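Local atomic coordinates of alanine racemase (Corynebacterium glutamicum, PDB entry 2DY3), a protein that belongs to the alanine racemase family and holds pyridoxal-5'-phosphate in a TIM-type barrel domain that is joined to a mainly beta C-terminal domain. Residues L29-V33 and A218-L222; A37-G41 and P234-W238; V242-I248 and R265-V270. All coordinates share one frame; numbering follows the deposited sequence.

Contact 1: residues L29-V33 and A218-L222. With PLP (pyridoxal-5'-phosphate), chain F.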
loop_
_atom_site.group_PDB
_atom_site.type_symbol
_atom_site.label_atom_id
_atom_site.label_comp_id
_atom_site.label_asym_id
_atom_site.label_seq_id
_atom_site.Cartn_x
_atom_site.Cartn_y
_atom_site.Cartn_z
ATOM N N LEU B 29 9.934 14.167 24.644
ATOM C CA LEU B 29 9.290 14.058 23.342
ATOM C C LEU B 29 9.521 12.701 22.686
ATOM O O LEU B 29 10.623 12.413 22.239
ATOM C CB LEU B 29 9.827 15.144 22.402
ATOM C CG LEU B 29 8.928 15.867 21.392
ATOM C CD1 LEU B 29 9.800 16.322 20.233
ATOM C CD2 LEU B 29 7.807 14.982 20.889
ATOM N N MET B 30 8.483 11.870 22.639
ATOM C CA MET B 30 8.582 10.566 21.983
ATOM C C MET B 30 7.983 10.729 20.597
ATOM O O MET B 30 6.818 11.091 20.462
ATOM C CB MET B 30 7.795 9.489 22.732
ATOM C CG MET B 30 7.824 8.128 22.025
ATOM S SD MET B 30 6.904 6.824 22.883
ATOM C CE MET B 30 8.240 6.127 23.897
ATOM N N ALA B 31 8.778 10.467 19.571
ATOM C CA ALA B 31 8.299 10.595 18.200
ATOM C C ALA B 31 7.716 9.275 17.705
ATOM O O ALA B 31 8.415 8.263 17.642
ATOM C CB ALA B 31 9.444 11.035 17.285
ATOM N N VAL B 32 6.437 9.281 17.349
ATOM C CA VAL B 32 5.817 8.056 16.858
ATOM C C VAL B 32 6.103 7.907 15.370
ATOM O O VAL B 32 5.573 8.652 14.548
ATOM C CB VAL B 32 4.290 8.050 17.107
ATOM C CG1 VAL B 32 3.668 6.788 16.516
ATOM C CG2 VAL B 32 4.017 8.116 18.598
ATOM N N VAL B 33 6.944 6.936 15.029
ATOM C CA VAL B 33 7.306 6.713 13.637
ATOM C C VAL B 33 6.973 5.331 13.102
ATOM O O VAL B 33 7.683 4.799 12.249
ATOM C CB VAL B 33 8.808 7.001 13.401
ATOM C CG1 VAL B 33 9.105 8.440 13.761
ATOM C CG2 VAL B 33 9.673 6.049 14.224
ATOM N N ALA B 218 1.803 15.132 13.812
ATOM C CA ALA B 218 2.389 16.470 13.777
ATOM C C ALA B 218 3.825 16.555 13.241
ATOM O O ALA B 218 4.209 17.574 12.660
ATOM C CB ALA B 218 2.315 17.110 15.171
ATOM N N PHE B 219 4.621 15.508 13.434
ATOM C CA PHE B 219 6.004 15.525 12.949
ATOM C C PHE B 219 6.056 15.607 11.428
ATOM O O PHE B 219 7.034 16.098 10.845
ATOM C CB PHE B 219 6.765 14.265 13.395
ATOM C CG PHE B 219 7.211 14.291 14.831
ATOM C CD1 PHE B 219 6.382 13.839 15.843
ATOM C CD2 PHE B 219 8.465 14.777 15.168
ATOM C CE1 PHE B 219 6.796 13.872 17.167
ATOM C CE2 PHE B 219 8.883 14.813 16.484
ATOM C CZ PHE B 219 8.049 14.359 17.485
ATOM N N TYR B 220 4.997 15.122 10.791
ATOM C CA TYR B 220 4.915 15.108 9.337
ATOM C C TYR B 220 4.240 16.369 8.802
ATOM O O TYR B 220 3.960 16.480 7.609
ATOM C CB TYR B 220 4.175 13.842 8.898
ATOM C CG TYR B 220 4.754 12.610 9.562
ATOM C CD1 TYR B 220 6.038 12.174 9.254
ATOM C CD2 TYR B 220 4.059 11.944 10.566
ATOM C CE1 TYR B 220 6.616 11.117 9.929
ATOM C CE2 TYR B 220 4.636 10.884 11.249
ATOM C CZ TYR B 220 5.914 10.476 10.923
ATOM O OH TYR B 220 6.493 9.422 11.595
ATOM N N GLY B 221 3.972 17.307 9.706
ATOM C CA GLY B 221 3.378 18.576 9.326
ATOM C C GLY B 221 1.886 18.631 9.065
ATOM O O GLY B 221 1.418 19.545 8.384
ATOM N N LEU B 222 1.129 17.683 9.605
ATOM C CA LEU B 222 -0.314 17.671 9.390
ATOM C C LEU B 222 -1.066 17.994 10.681
ATOM O O LEU B 222 -0.661 17.569 11.756
ATOM C CB LEU B 222 -0.747 16.306 8.852
ATOM C CG LEU B 222 -0.023 15.781 7.606
ATOM C CD1 LEU B 222 -0.429 14.330 7.344
ATOM C CD2 LEU B 222 -0.352 16.656 6.406
HETATM N N1 PLP F . 0.447 6.407 20.425
HETATM C C2 PLP F . 0.009 5.158 19.976
HETATM C C2A PLP F . -0.155 4.024 20.975
HETATM C C3 PLP F . -0.277 4.988 18.601
HETATM O O3 PLP F . -0.718 3.765 18.137
HETATM C C4 PLP F . -0.107 6.086 17.701
HETATM C C4A PLP F . -0.439 5.970 16.191
HETATM C C5 PLP F . 0.332 7.354 18.220
HETATM C C6 PLP F . 0.605 7.487 19.572
HETATM C C5A PLP F . 0.510 8.565 17.356
HETATM O O4P PLP F . -0.718 9.262 17.200
HETATM P P PLP F . -0.944 10.618 16.337
HETATM O O1P PLP F . -0.465 10.394 14.978
HETATM O O2P PLP F . -2.396 10.780 16.416
HETATM O O3P PLP F . -0.152 11.627 17.073
#

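Contact 2: residues A37-G41 and P234-W238. With PLP (pyridoxal-5'-phosphate), chain F.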
loop_
_atom_site.group_PDB
_atom_site.type_symbol
_atom_site.label_atom_id
_atom_site.label_comp_id
_atom_site.label_asym_id
_atom_site.label_seq_id
_atom_site.Cartn_x
_atom_site.Cartn_y
_atom_site.Cartn_z
ATOM N N ALA B 37 7.447 5.512 9.454
ATOM C CA ALA B 37 7.343 6.950 9.628
ATOM C C ALA B 37 6.138 7.477 8.858
ATOM O O ALA B 37 6.244 8.438 8.102
ATOM C CB ALA B 37 8.629 7.625 9.151
ATOM N N TYR B 38 4.991 6.835 9.064
ATOM C CA TYR B 38 3.757 7.217 8.394
ATOM C C TYR B 38 3.969 7.293 6.887
ATOM O O TYR B 38 3.524 8.236 6.232
ATOM C CB TYR B 38 3.256 8.565 8.926
ATOM C CG TYR B 38 2.640 8.482 10.307
ATOM C CD1 TYR B 38 3.176 7.643 11.278
ATOM C CD2 TYR B 38 1.529 9.242 10.643
ATOM C CE1 TYR B 38 2.622 7.558 12.534
ATOM C CE2 TYR B 38 0.969 9.168 11.908
ATOM C CZ TYR B 38 1.519 8.321 12.847
ATOM O OH TYR B 38 0.956 8.222 14.102
ATOM N N ASN B 39 4.677 6.299 6.360
ATOM C CA ASN B 39 4.963 6.194 4.930
ATOM C C ASN B 39 5.977 7.221 4.417
ATOM O O ASN B 39 6.186 7.326 3.212
ATOM C CB ASN B 39 3.658 6.325 4.134
ATOM C CG ASN B 39 3.759 5.747 2.728
ATOM O OD1 ASN B 39 2.997 6.122 1.835
ATOM N ND2 ASN B 39 4.687 4.822 2.532
ATOM N N HIS B 40 6.606 7.978 5.314
ATOM C CA HIS B 40 7.589 8.984 4.890
ATOM C C HIS B 40 9.026 8.455 4.781
ATOM O O HIS B 40 9.926 9.182 4.355
ATOM C CB HIS B 40 7.580 10.191 5.840
ATOM C CG HIS B 40 6.367 11.060 5.717
ATOM N ND1 HIS B 40 5.109 10.647 6.098
ATOM C CD2 HIS B 40 6.225 12.330 5.268
ATOM C CE1 HIS B 40 4.244 11.623 5.889
ATOM N NE2 HIS B 40 4.896 12.656 5.386
ATOM N N GLY B 41 9.246 7.199 5.165
ATOM C CA GLY B 41 10.586 6.634 5.096
ATOM C C GLY B 41 11.335 6.807 6.406
ATOM O O GLY B 41 12.117 7.749 6.571
ATOM N N PRO B 234 3.966 20.672 6.166
ATOM C CA PRO B 234 3.712 19.369 5.542
ATOM C C PRO B 234 4.995 18.875 4.894
ATOM O O PRO B 234 5.723 19.653 4.293
ATOM C CB PRO B 234 2.619 19.688 4.527
ATOM C CG PRO B 234 1.834 20.747 5.237
ATOM C CD PRO B 234 2.930 21.646 5.782
ATOM N N ALA B 235 5.273 17.583 5.012
ATOM C CA ALA B 235 6.508 17.045 4.459
ATOM C C ALA B 235 6.354 16.151 3.227
ATOM O O ALA B 235 7.333 15.885 2.529
ATOM C CB ALA B 235 7.254 16.293 5.548
ATOM N N MET B 236 5.141 15.688 2.952
ATOM C CA MET B 236 4.949 14.803 1.811
ATOM C C MET B 236 4.176 15.408 0.653
ATOM O O MET B 236 3.189 16.126 0.841
ATOM C CB MET B 236 4.231 13.513 2.246
ATOM C CG MET B 236 3.969 12.532 1.097
ATOM S SD MET B 236 3.038 11.046 1.592
ATOM C CE MET B 236 4.321 10.111 2.459
ATOM N N THR B 237 4.654 15.114 -0.547
ATOM C CA THR B 237 4.005 15.549 -1.775
ATOM C C THR B 237 3.985 14.311 -2.671
ATOM O O THR B 237 5.021 13.672 -2.866
ATOM C CB THR B 237 4.790 16.665 -2.485
ATOM O OG1 THR B 237 4.811 17.843 -1.665
ATOM C CG2 THR B 237 4.139 16.996 -3.826
ATOM N N TRP B 238 2.808 13.953 -3.174
ATOM C CA TRP B 238 2.658 12.800 -4.068
ATOM C C TRP B 238 2.419 13.391 -5.453
ATOM O O TRP B 238 1.463 14.139 -5.655
ATOM C CB TRP B 238 1.461 11.937 -3.627
ATOM C CG TRP B 238 1.385 10.563 -4.267
ATOM C CD1 TRP B 238 2.427 9.830 -4.765
ATOM C CD2 TRP B 238 0.220 9.732 -4.389
ATOM N NE1 TRP B 238 1.985 8.602 -5.184
ATOM C CE2 TRP B 238 0.636 8.512 -4.963
ATOM C CE3 TRP B 238 -1.132 9.899 -4.064
ATOM C CZ2 TRP B 238 -0.252 7.461 -5.218
ATOM C CZ3 TRP B 238 -2.012 8.857 -4.318
ATOM C CH2 TRP B 238 -1.568 7.653 -4.889
HETATM N N1 PLP F . 0.447 6.407 20.425
HETATM C C2 PLP F . 0.009 5.158 19.976
HETATM C C2A PLP F . -0.155 4.024 20.975
HETATM C C3 PLP F . -0.277 4.988 18.601
HETATM O O3 PLP F . -0.718 3.765 18.137
HETATM C C4 PLP F . -0.107 6.086 17.701
HETATM C C4A PLP F . -0.439 5.970 16.191
HETATM C C5 PLP F . 0.332 7.354 18.220
HETATM C C6 PLP F . 0.605 7.487 19.572
HETATM C C5A PLP F . 0.510 8.565 17.356
HETATM O O4P PLP F . -0.718 9.262 17.200
HETATM P P PLP F . -0.944 10.618 16.337
HETATM O O1P PLP F . -0.465 10.394 14.978
HETATM O O2P PLP F . -2.396 10.780 16.416
HETATM O O3P PLP F . -0.152 11.627 17.073
HETATM O O HOH W 1 3.352 14.953 5.251
#

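Contact 3: residues V242-I248 and R265-V270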
loop_
_atom_site.group_PDB
_atom_site.type_symbol
_atom_site.label_atom_id
_atom_site.label_comp_id
_atom_site.label_asym_id
_atom_site.label_seq_id
_atom_site.Cartn_x
_atom_site.Cartn_y
_atom_site.Cartn_z
ATOM N N VAL B 242 2.657 13.282 -16.304
ATOM C CA VAL B 242 1.679 12.874 -17.298
ATOM C C VAL B 242 2.355 12.049 -18.384
ATOM O O VAL B 242 3.350 12.475 -18.971
ATOM C CB VAL B 242 1.002 14.107 -17.936
ATOM C CG1 VAL B 242 -0.024 13.663 -18.984
ATOM C CG2 VAL B 242 0.338 14.946 -16.850
ATOM N N SER B 243 1.817 10.865 -18.649
ATOM C CA SER B 243 2.397 9.989 -19.656
ATOM C C SER B 243 1.926 10.327 -21.060
ATOM O O SER B 243 2.694 10.250 -22.016
ATOM C CB SER B 243 2.047 8.535 -19.343
ATOM O OG SER B 243 0.645 8.347 -19.344
ATOM N N VAL B 244 0.658 10.698 -21.183
ATOM C CA VAL B 244 0.103 11.033 -22.483
ATOM C C VAL B 244 -1.033 12.041 -22.376
ATOM O O VAL B 244 -1.819 12.012 -21.426
ATOM C CB VAL B 244 -0.462 9.770 -23.207
ATOM C CG1 VAL B 244 -1.038 10.160 -24.550
ATOM C CG2 VAL B 244 0.619 8.728 -23.397
ATOM N N VAL B 245 -1.101 12.938 -23.355
ATOM C CA VAL B 245 -2.165 13.930 -23.429
ATOM C C VAL B 245 -2.953 13.546 -24.666
ATOM O O VAL B 245 -2.408 13.481 -25.766
ATOM C CB VAL B 245 -1.617 15.356 -23.581
ATOM C CG1 VAL B 245 -2.739 16.298 -24.003
ATOM C CG2 VAL B 245 -1.018 15.821 -22.252
ATOM N N LYS B 246 -4.236 13.279 -24.482
ATOM C CA LYS B 246 -5.082 12.844 -25.586
ATOM C C LYS B 246 -6.181 13.838 -25.922
ATOM O O LYS B 246 -6.802 14.416 -25.035
ATOM C CB LYS B 246 -5.723 11.500 -25.232
ATOM C CG LYS B 246 -6.056 10.615 -26.418
ATOM C CD LYS B 246 -4.783 10.183 -27.127
ATOM C CE LYS B 246 -4.965 8.850 -27.811
ATOM N NZ LYS B 246 -5.099 7.760 -26.816
ATOM N N GLN B 247 -6.417 14.035 -27.212
ATOM C CA GLN B 247 -7.471 14.933 -27.642
ATOM C C GLN B 247 -8.673 14.101 -28.046
ATOM O O GLN B 247 -8.542 13.118 -28.774
ATOM C CB GLN B 247 -7.028 15.783 -28.833
ATOM C CG GLN B 247 -8.136 16.705 -29.332
ATOM C CD GLN B 247 -7.684 17.656 -30.423
ATOM O OE1 GLN B 247 -8.465 18.483 -30.897
ATOM N NE2 GLN B 247 -6.420 17.547 -30.826
ATOM N N ILE B 248 -9.840 14.485 -27.552
ATOM C CA ILE B 248 -11.071 13.788 -27.884
ATOM C C ILE B 248 -11.788 14.660 -28.901
ATOM O O ILE B 248 -12.598 15.512 -28.541
ATOM C CB ILE B 248 -11.965 13.607 -26.648
ATOM C CG1 ILE B 248 -11.195 12.852 -25.562
ATOM C CG2 ILE B 248 -13.234 12.854 -27.027
ATOM C CD1 ILE B 248 -11.951 12.709 -24.263
ATOM N N ARG B 265 -13.695 20.386 -28.664
ATOM C CA ARG B 265 -12.270 20.136 -28.829
ATOM C C ARG B 265 -11.713 19.927 -27.427
ATOM O O ARG B 265 -11.066 20.812 -26.864
ATOM C CB ARG B 265 -11.565 21.322 -29.491
ATOM C CG ARG B 265 -10.173 20.969 -29.992
ATOM C CD ARG B 265 -9.291 22.188 -30.182
ATOM N NE ARG B 265 -7.948 21.802 -30.607
ATOM C CZ ARG B 265 -6.876 22.579 -30.498
ATOM N NH1 ARG B 265 -6.984 23.792 -29.971
ATOM N NH2 ARG B 265 -5.694 22.141 -30.912
ATOM N N GLY B 266 -11.986 18.755 -26.864
ATOM C CA GLY B 266 -11.523 18.452 -25.527
ATOM C C GLY B 266 -10.262 17.616 -25.491
ATOM O O GLY B 266 -9.858 17.020 -26.487
ATOM N N PHE B 267 -9.640 17.581 -24.323
ATOM C CA PHE B 267 -8.418 16.829 -24.125
ATOM C C PHE B 267 -8.453 16.195 -22.740
ATOM O O PHE B 267 -9.114 16.699 -21.829
ATOM C CB PHE B 267 -7.203 17.760 -24.189
ATOM C CG PHE B 267 -7.060 18.495 -25.487
ATOM C CD1 PHE B 267 -6.186 18.042 -26.464
ATOM C CD2 PHE B 267 -7.782 19.654 -25.724
ATOM C CE1 PHE B 267 -6.031 18.735 -27.653
ATOM C CE2 PHE B 267 -7.636 20.351 -26.908
ATOM C CZ PHE B 267 -6.756 19.890 -27.876
ATOM N N VAL B 268 -7.742 15.084 -22.597
ATOM C CA VAL B 268 -7.616 14.392 -21.325
ATOM C C VAL B 268 -6.135 14.083 -21.210
ATOM O O VAL B 268 -5.415 14.093 -22.210
ATOM C CB VAL B 268 -8.407 13.049 -21.273
ATOM C CG1 VAL B 268 -9.887 13.309 -21.438
ATOM C CG2 VAL B 268 -7.894 12.085 -22.329
ATOM N N ALA B 269 -5.680 13.829 -19.990
ATOM C CA ALA B 269 -4.287 13.497 -19.750
ATOM C C ALA B 269 -4.247 12.233 -18.900
ATOM O O ALA B 269 -5.097 12.023 -18.034
ATOM C CB ALA B 269 -3.574 14.650 -19.027
ATOM N N VAL B 270 -3.269 11.380 -19.170
ATOM C CA VAL B 270 -3.125 10.146 -18.419
ATOM C C VAL B 270 -2.002 10.312 -17.406
ATOM O O VAL B 270 -0.912 10.754 -17.754
ATOM C CB VAL B 270 -2.788 8.967 -19.355
ATOM C CG1 VAL B 270 -2.690 7.674 -18.555
ATOM C CG2 VAL B 270 -3.866 8.837 -20.430
#

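Contact 1: residues L29-V33 and A218-L222
Phe219 and Tyr220, neighbours on a short 3-10 turn, reach strand 28-32 in different ways, one through apolar contact and the other through its hydroxyl. The apolar part belongs to Phe219. The methyl of Ala31 lies over one face of its ring in a CH-pi contact, with CB 3.9 Å from the ring centroid and displaced toward the rim. Leu29 points back at Phe219, head-on to it, and meets the ring at its edge, CD2 standing 3.5 Å from CZ. With chi1 at -78°, CG of Phe219 is turned away from its own carbonyl carbon and the ring projects toward the strand. A small residue suits position 31, because it lets a flat ring settle close to the strand backbone, while the branched end of Leu29 fills in at the rim.

The polar part is a single bond across the contact. Tyr220 OH donates to the carbonyl of Val32, OH to O being 3.2 Å, and the donor sits 17° out of the carbonyl plane. The same hydroxyl touches Val33 CG1 at 3.5 Å, the two side chains crossing at about a right angle. On the cofactor side, Val32 sets CG2 3.6 Å from C6 of pyridoxal-5'-phosphate; both its methyls lie over one face of the pyridine ring, toward the C5-C6 side, as suits a beta-branched residue.

Strand 28-32 belongs to the parallel sheet of the barrel, between strands 56-59 and 212-213. Helix 10-24 packs on Phe219 through Thr17 and Leu20, and Ile49 of helix 42-50 reaches both Ala31 and Phe219.

Contact 2: residues A37-G41 and P234-W238
His40 and Met236 owe their meeting to two torsions. At His40, chi1 of -72° sets the imidazole opposite its own carbonyl carbon and toward the strand; Met236 runs out extended as far as SD, then bends at chi3 (-75°), which folds its methyl back over the imidazole. CE stands 3.7 Å from the centroid of the His40 ring, only 9° off the normal, a CH-pi contact almost over the centre. A flexible, unbranched methionine suits this place, since one turn of its chain delivers the methyl to a flat face.

Histidine suits its place by offering that face and a nitrogen on either side for a carbonyl and a water. ND1 of His40 donates to the carbonyl O of Tyr38 at 2.9 Å, from well above the carbonyl plane, and so helps fix the ring's rotation. At the far edge NE2 is 2.8 Å from an in-plane water, which takes a long bond (3.3 Å) from Ala235 N. Tyrosine suits position 38 because its long ring carries OH to phosphate O1P of pyridoxal-5'-phosphate, donating at 2.7 Å.

The turn after helix 34-38 of the barrel domain here meets the first residues of strand 236-247, where the C-terminal domain begins. Ile8 of strand 4-8 touches Met236, Val349 of helix 345-350 packs on both His40 and Met236, and Met304 of the second subunit reaches Tyr38.

Contact 3: residues V242-I248 and R265-V270
Three flat groups, those of Phe267, Gln247 and Arg265, meet at one end of this strand pair. Over one face of the Phe267 ring lies Gln247 CG, 3.8 Å from the centroid in a CH-pi contact, and the extended glutamine runs side by side with the ring, its amide tilted 32° from the ring plane. Arg265 comes to the ring's edge: its CZ is in the ring plane, and Phe267 CZ stands over one face of the guanidinium. NE makes a weak hydrogen bond to Gln247 OE1 at 3.4 Å, and a crystal neighbour may influence the arginine's pose. Long chains suit this solvent-facing end, the glutamine laying CB and CG on the ring and the arginine its guanidinium at the edge.

Further in, the backbones form an antiparallel ladder, part of the C-terminal domain's sheet. Its two strands follow one another in the modelled chain, the link between them being absent from the model, and their directions differ by 158°. Lys246 and Val268 are a hydrogen-bonded pair, each N donating to the other's O at 2.7 Å; Gln247 with Phe267 and Val245 with Ala269 are non-hydrogen-bonded pairs. Ser243 N bonds to Val270 O and Ile248 N to Gly266 O.

Beta-branched Val245 and Val268 suit an extended strand. Small Ala269 fits where Val242 CG1 packs on its CB at 3.7 Å and strand 307-312 lies close. Ile248 CD1 meets Val268 CG1 at 3.5 Å, crossing at about a right angle. Lys246 leads to the second subunit, where NZ forms a salt bridge with Asp124 and hydrogen bonds to the carbonyls of Arg129 and Gly131.

Contacts 1 and 2 have centres 11 Å apart and meet through Tyr220, whose ring stacks on both Tyr38 and His40; the N-H of Ala235 that reaches the water of contact 2 also faces Tyr220 O, N to O 3.1 Å, a probable hydrogen bond. Both touch the same pyridoxal-5'-phosphate, contact 1 at its pyridine ring and contact 2 at its phosphate, so the barrel side of contact 2 ties the phosphate to a turn that packs on the first residues of the C-terminal domain. Contact 3 lies farther along strand 236-247, its centre about 29 Å from that of contact 2 and about 40 Å from that of contact 1. There Val270 has its side chain about 11 Å from another pyridoxal-5'-phosphate.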